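Local structure of uncharacterized protein (Bacteroides eggerthii, 4FTD) at residues Pro291-Ala296 / Ile316-Thr321; Tyr331-Ala336 / Asp383-Phe388. The protein is of unknown function, but belongs to the DUF4623 family, has a six-bladed beta-propeller and an immunoglobulin-like part, and may act in carbohydrate metabolism. All coordinates share one frame; numbering follows the deposited sequence.

How the interactions relate
Both contacts reach the same four-stranded propeller sheet, formed by strands 300-304, 311-315, 318-323 and 329-332, and both are partly buried. Interaction 1 brings the loop after strand 281-291, on the edge of the preceding sheet, to the turn that opens strand 318-323. Interaction 2 sets an edge strand, 329-332, and the loop after it against helix 381-390 from the next sheet's connection. Interaction 1 is largely polar, with a salt bridge and a water at its exposed end and Val318 at its buried end; interaction 2 is apolar and aromatic. They meet where Val320 O lies 2.8 Å from Ser333 OG and Val320 N 2.9 Å from Ile335 O.

Interaction 1. Residues Pro291-Ala296 / Ile316-Thr321; sequences PSKSDA and IRVPVT
Asp295 OD1 takes hydrogen bonds from two donors, Arg317 NE at 2.9 Å and a water at 2.8 Å. The contact belongs to the six-bladed beta-propeller: a short 3-10 turn, residues 294-296, in the crossing from one four-stranded sheet to the next lies against the tight turn between strands 311-315 and 318-323. The two charged side chains cross at about a right angle, and their carboxylate and guanidinium planes stand 82° apart. NE meets OD1 from above the carboxylate plane, and OD1 itself lies at the edge of the guanidinium, in its plane. The arginine chain is extended at chi2 but bent at chi3 (-64°), which turns NE back to the aspartate. The same water accepts from Arg317 NH2 at 2.8 Å and also bonds Ser294 OG, tying three side chains together at the solvent-facing end.

An alanine in place of Asp295 would probably leave Arg317 NE without its charged mate and free the guanidinium to turn, with the water losing one of its three protein partners. The backbone link would remain: Arg317 N donates to Asp295 O over 2.9 Å. A weak, longer bond from Ile316 N to Ala296 O continues it.

The apolar part centres on buried Val318. On its flank the Lys293 chain passes at a slant across the valine, CG and CD both near CG2, and NZ is carried on to a salt bridge with Glu329; Trp313 of strand 311-315 touches both Lys293 and Ala296. Val318 turns one branch to the 3-10 turn: CG2, anti to the carbonyl carbon, sits 3.4 Å from Ala296 N and 4.0 Å from Ala296 CB.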
loop_
_atom_site.group_PDB
_atom_site.type_symbol
_atom_site.label_atom_id
_atom_site.label_comp_id
_atom_site.label_asym_id
_atom_site.label_seq_id
_atom_site.Cartn_x
_atom_site.Cartn_y
_atom_site.Cartn_z
ATOM N N PRO A 291 13.726 -18.660 -16.027
ATOM C CA PRO A 291 14.924 -17.839 -16.191
ATOM C C PRO A 291 14.860 -16.515 -15.408
ATOM O O PRO A 291 13.815 -15.877 -15.329
ATOM C CB PRO A 291 14.947 -17.591 -17.708
ATOM C CG PRO A 291 13.491 -17.515 -18.050
ATOM C CD PRO A 291 12.876 -18.625 -17.237
ATOM N N SER A 292 15.956 -16.164 -14.743
ATOM C CA SER A 292 16.077 -14.868 -14.051
ATOM C C SER A 292 17.257 -14.146 -14.690
ATOM O O SER A 292 17.628 -14.471 -15.815
ATOM C CB SER A 292 16.320 -15.081 -12.574
ATOM O OG SER A 292 16.415 -13.845 -11.913
ATOM N N LYS A 293 17.852 -13.161 -14.028
ATOM C CA LYS A 293 19.055 -12.510 -14.633
ATOM C C LYS A 293 19.858 -11.963 -13.481
ATOM O O LYS A 293 19.274 -11.646 -12.442
ATOM C CB LYS A 293 18.654 -11.437 -15.617
ATOM C CG LYS A 293 17.981 -10.208 -15.027
ATOM C CD LYS A 293 16.871 -9.659 -15.916
ATOM C CE LYS A 293 17.271 -8.600 -16.871
ATOM N NZ LYS A 293 16.029 -8.133 -17.591
ATOM N N SER A 294 21.176 -11.868 -13.660
ATOM C CA SER A 294 22.081 -11.509 -12.559
ATOM C C SER A 294 21.700 -10.183 -11.898
ATOM O O SER A 294 21.849 -10.062 -10.703
ATOM C CB SER A 294 23.552 -11.484 -12.999
ATOM O OG SER A 294 23.697 -10.431 -13.885
ATOM N N ASP A 295 21.146 -9.242 -12.661
ATOM C CA ASP A 295 20.715 -7.949 -12.121
ATOM C C ASP A 295 19.575 -8.032 -11.098
ATOM O O ASP A 295 19.345 -7.062 -10.398
ATOM C CB ASP A 295 20.283 -6.986 -13.206
ATOM C CG ASP A 295 21.471 -6.267 -13.883
ATOM O OD1 ASP A 295 22.549 -6.089 -13.270
ATOM O OD2 ASP A 295 21.310 -5.860 -15.040
ATOM N N ALA A 296 18.840 -9.145 -11.058
ATOM C CA ALA A 296 17.827 -9.366 -10.015
ATOM C C ALA A 296 18.498 -9.450 -8.654
ATOM O O ALA A 296 17.950 -8.963 -7.669
ATOM C CB ALA A 296 17.029 -10.648 -10.264
ATOM N N ILE A 316 17.208 -5.698 -7.229
ATOM C CA ILE A 316 18.115 -4.596 -6.955
ATOM C C ILE A 316 18.388 -3.761 -8.190
ATOM O O ILE A 316 18.299 -2.535 -8.131
ATOM C CB ILE A 316 19.410 -5.064 -6.224
ATOM C CG1 ILE A 316 19.056 -5.732 -4.870
ATOM C CG2 ILE A 316 20.338 -3.896 -5.977
ATOM C CD1 ILE A 316 18.245 -4.881 -3.895
ATOM N N ARG A 317 18.687 -4.424 -9.294
ATOM C CA ARG A 317 18.902 -3.750 -10.585
ATOM C C ARG A 317 17.899 -4.211 -11.657
ATOM O O ARG A 317 18.216 -4.223 -12.852
ATOM C CB ARG A 317 20.355 -3.947 -11.062
ATOM C CG ARG A 317 21.381 -3.264 -10.161
ATOM C CD ARG A 317 22.791 -3.482 -10.684
ATOM N NE ARG A 317 23.177 -4.886 -10.657
ATOM C CZ ARG A 317 23.516 -5.576 -9.556
ATOM N NH1 ARG A 317 23.526 -5.020 -8.345
ATOM N NH2 ARG A 317 23.835 -6.843 -9.659
ATOM N N VAL A 318 16.701 -4.599 -11.220
ATOM C CA VAL A 318 15.583 -4.937 -12.096
ATOM C C VAL A 318 14.413 -4.028 -11.676
ATOM O O VAL A 318 13.804 -4.232 -10.599
ATOM C CB VAL A 318 15.160 -6.432 -12.046
ATOM C CG1 VAL A 318 13.914 -6.636 -12.922
ATOM C CG2 VAL A 318 16.309 -7.365 -12.520
ATOM N N PRO A 319 14.107 -2.999 -12.493
ATOM C CA PRO A 319 12.909 -2.186 -12.242
ATOM C C PRO A 319 11.666 -3.060 -12.220
ATOM O O PRO A 319 11.679 -4.121 -12.831
ATOM C CB PRO A 319 12.834 -1.256 -13.465
ATOM C CG PRO A 319 14.150 -1.331 -14.115
ATOM C CD PRO A 319 14.746 -2.655 -13.770
ATOM N N VAL A 320 10.618 -2.586 -11.544
ATOM C CA VAL A 320 9.316 -3.256 -11.444
ATOM C C VAL A 320 8.828 -3.559 -12.871
ATOM O O VAL A 320 8.664 -2.655 -13.701
ATOM C CB VAL A 320 8.299 -2.404 -10.640
ATOM C CG1 VAL A 320 6.911 -3.014 -10.688
ATOM C CG2 VAL A 320 8.760 -2.263 -9.183
ATOM N N THR A 321 8.659 -4.845 -13.154
ATOM C CA THR A 321 8.340 -5.352 -14.487
ATOM C C THR A 321 7.132 -6.277 -14.402
ATOM O O THR A 321 7.098 -7.210 -13.580
ATOM C CB THR A 321 9.559 -6.149 -15.062
ATOM O OG1 THR A 321 10.751 -5.330 -15.093
ATOM C CG2 THR A 321 9.265 -6.717 -16.443
HETATM O O HOH W 1 24.282 -7.961 -12.238
#

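Interaction 2. Residues Tyr331-Ala336 / Asp383-Phe388; sequences YKSKIA and DALKKF
Tyr331 and Lys386 meet ring to chain, the lysine aliphatic part crossing obliquely over one face of the phenol. Lys386 CG sits 4.0 Å from the ring centroid, 28° off the normal, a CH-pi contact displaced to the CE1 and CZ side, with CG 3.6 Å from Tyr331 CE1. Because the lysine is extended beyond CG, its CE also reaches the ring, 3.8 Å from Tyr331 CD1. Leu385 and the tyrosine run antiparallel past one another, Leu385 CB 3.9 Å from Tyr331 CD2, and the leucine CD2 goes on to Ser333 CB. A second CH-pi contact follows one turn on from Leu385: Ile335 crosses Phe388 at about a right angle, with CD1 over one ring face, 18° off the normal. Packing is tight here, Ile335 CG1 coming to 3.4 Å from Phe388 CE2.

These residues join two neighbouring parts of the beta-propeller. Tyr331 is the last but one residue of strand 329-332, an edge strand of its four-stranded sheet, and the chain then runs through residues 333-336 toward the next sheet; helix 381-390 lies in that next sheet's connection between strands 369-374 and 398-401. Leu385 and Lys386 are adjacent on the helix, and Phe388 follows about one turn after Leu385.

Further partners hold these side chains. Tyr331 OH is hydrogen-bonded to Asp389 OD2, and Lys386 NZ pairs with Glu382 of its own helix. His394 meets Phe388 edge-to-face, while Leu375 touches both Phe388 and Leu385. In the loop, Ser333 OG, held between the backbone N and the carbonyl carbon (chi1 82°), accepts from Ile335 N at 3.1 Å in an ST turn. The same hydroxyl is hydrogen-bonded to Val320 O of strand 318-323.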
loop_
_atom_site.group_PDB
_atom_site.type_symbol
_atom_site.label_atom_id
_atom_site.label_comp_id
_atom_site.label_asym_id
_atom_site.label_seq_id
_atom_site.Cartn_x
_atom_site.Cartn_y
_atom_site.Cartn_z
ATOM N N TYR A 331 6.120 -5.916 -19.587
ATOM C CA TYR A 331 6.388 -4.472 -19.576
ATOM C C TYR A 331 7.332 -4.056 -18.452
ATOM O O TYR A 331 7.022 -4.264 -17.314
ATOM C CB TYR A 331 5.060 -3.670 -19.496
ATOM C CG TYR A 331 5.277 -2.185 -19.591
ATOM C CD1 TYR A 331 5.437 -1.564 -20.830
ATOM C CD2 TYR A 331 5.367 -1.400 -18.451
ATOM C CE1 TYR A 331 5.674 -0.197 -20.927
ATOM C CE2 TYR A 331 5.608 -0.023 -18.537
ATOM C CZ TYR A 331 5.764 0.561 -19.776
ATOM O OH TYR A 331 6.001 1.895 -19.849
ATOM N N LYS A 332 8.443 -3.402 -18.806
ATOM C CA LYS A 332 9.411 -2.896 -17.851
ATOM C C LYS A 332 9.051 -1.460 -17.520
ATOM O O LYS A 332 9.034 -0.642 -18.392
ATOM C CB LYS A 332 10.831 -2.968 -18.424
ATOM C CG LYS A 332 11.899 -2.666 -17.393
ATOM C CD LYS A 332 13.311 -2.927 -17.877
ATOM C CE LYS A 332 13.842 -1.796 -18.720
ATOM N NZ LYS A 332 15.325 -1.816 -18.660
ATOM N N SER A 333 8.744 -1.150 -16.265
ATOM C CA SER A 333 8.409 0.227 -15.858
ATOM C C SER A 333 9.654 1.001 -15.439
ATOM O O SER A 333 10.777 0.466 -15.442
ATOM C CB SER A 333 7.391 0.228 -14.713
ATOM O OG SER A 333 8.011 0.020 -13.451
ATOM N N LYS A 334 9.440 2.251 -15.045
ATOM C CA LYS A 334 10.511 3.121 -14.551
ATOM C C LYS A 334 10.641 3.089 -13.027
ATOM O O LYS A 334 11.531 3.731 -12.503
ATOM C CB LYS A 334 10.286 4.571 -15.009
ATOM C CG LYS A 334 10.392 4.748 -16.499
ATOM C CD LYS A 334 9.900 6.134 -16.922
ATOM C CE LYS A 334 10.167 6.431 -18.389
ATOM N NZ LYS A 334 9.483 7.695 -18.778
ATOM N N ILE A 335 9.773 2.357 -12.320
ATOM C CA ILE A 335 9.866 2.247 -10.855
ATOM C C ILE A 335 11.065 1.340 -10.515
ATOM O O ILE A 335 11.028 0.160 -10.781
ATOM C CB ILE A 335 8.548 1.741 -10.244
ATOM C CG1 ILE A 335 7.439 2.774 -10.533
ATOM C CG2 ILE A 335 8.689 1.532 -8.735
ATOM C CD1 ILE A 335 6.030 2.299 -10.293
ATOM N N ALA A 336 12.122 1.932 -9.952
ATOM C CA ALA A 336 13.406 1.270 -9.688
ATOM C C ALA A 336 13.877 1.705 -8.303
ATOM O O ALA A 336 13.128 1.567 -7.351
ATOM C CB ALA A 336 14.432 1.639 -10.769
ATOM N N ASP A 383 -1.580 -0.925 -18.509
ATOM C CA ASP A 383 -1.981 0.461 -18.806
ATOM C C ASP A 383 -1.543 1.394 -17.679
ATOM O O ASP A 383 -1.030 2.486 -17.927
ATOM C CB ASP A 383 -3.506 0.596 -18.967
ATOM C CG ASP A 383 -4.055 -0.152 -20.176
ATOM O OD1 ASP A 383 -3.379 -0.197 -21.225
ATOM O OD2 ASP A 383 -5.184 -0.684 -20.077
ATOM N N ALA A 384 -1.735 0.958 -16.435
ATOM C CA ALA A 384 -1.400 1.799 -15.283
ATOM C C ALA A 384 0.113 2.077 -15.229
ATOM O O ALA A 384 0.521 3.221 -15.032
ATOM C CB ALA A 384 -1.919 1.180 -13.996
ATOM N N LEU A 385 0.935 1.051 -15.466
ATOM C CA LEU A 385 2.397 1.213 -15.480
ATOM C C LEU A 385 2.828 2.134 -16.638
ATOM O O LEU A 385 3.691 2.968 -16.455
ATOM C CB LEU A 385 3.113 -0.136 -15.548
ATOM C CG LEU A 385 2.942 -1.036 -14.314
ATOM C CD1 LEU A 385 3.392 -2.457 -14.591
ATOM C CD2 LEU A 385 3.695 -0.452 -13.135
ATOM N N LYS A 386 2.223 1.980 -17.815
ATOM C CA LYS A 386 2.487 2.872 -18.953
ATOM C C LYS A 386 2.155 4.314 -18.617
ATOM O O LYS A 386 2.977 5.207 -18.862
ATOM C CB LYS A 386 1.728 2.443 -20.223
ATOM C CG LYS A 386 2.373 1.265 -20.930
ATOM C CD LYS A 386 1.596 0.762 -22.142
ATOM C CE LYS A 386 2.291 -0.462 -22.733
ATOM N NZ LYS A 386 1.396 -1.248 -23.609
ATOM N N LYS A 387 0.972 4.536 -18.035
ATOM C CA LYS A 387 0.528 5.903 -17.721
ATOM C C LYS A 387 1.432 6.531 -16.677
ATOM O O LYS A 387 1.778 7.690 -16.812
ATOM C CB LYS A 387 -0.952 5.959 -17.333
ATOM C CG LYS A 387 -1.877 5.713 -18.530
ATOM C CD LYS A 387 -3.337 6.089 -18.280
ATOM C CE LYS A 387 -4.169 6.104 -19.570
ATOM N NZ LYS A 387 -4.393 4.720 -20.086
ATOM N N PHE A 388 1.870 5.752 -15.683
ATOM C CA PHE A 388 2.846 6.226 -14.706
ATOM C C PHE A 388 4.099 6.693 -15.455
ATOM O O PHE A 388 4.491 7.857 -15.361
ATOM C CB PHE A 388 3.190 5.141 -13.667
ATOM C CG PHE A 388 4.237 5.559 -12.679
ATOM C CD1 PHE A 388 3.890 6.252 -11.527
ATOM C CD2 PHE A 388 5.588 5.285 -12.912
ATOM C CE1 PHE A 388 4.872 6.659 -10.620
ATOM C CE2 PHE A 388 6.567 5.686 -12.018
ATOM C CZ PHE A 388 6.211 6.374 -10.872
#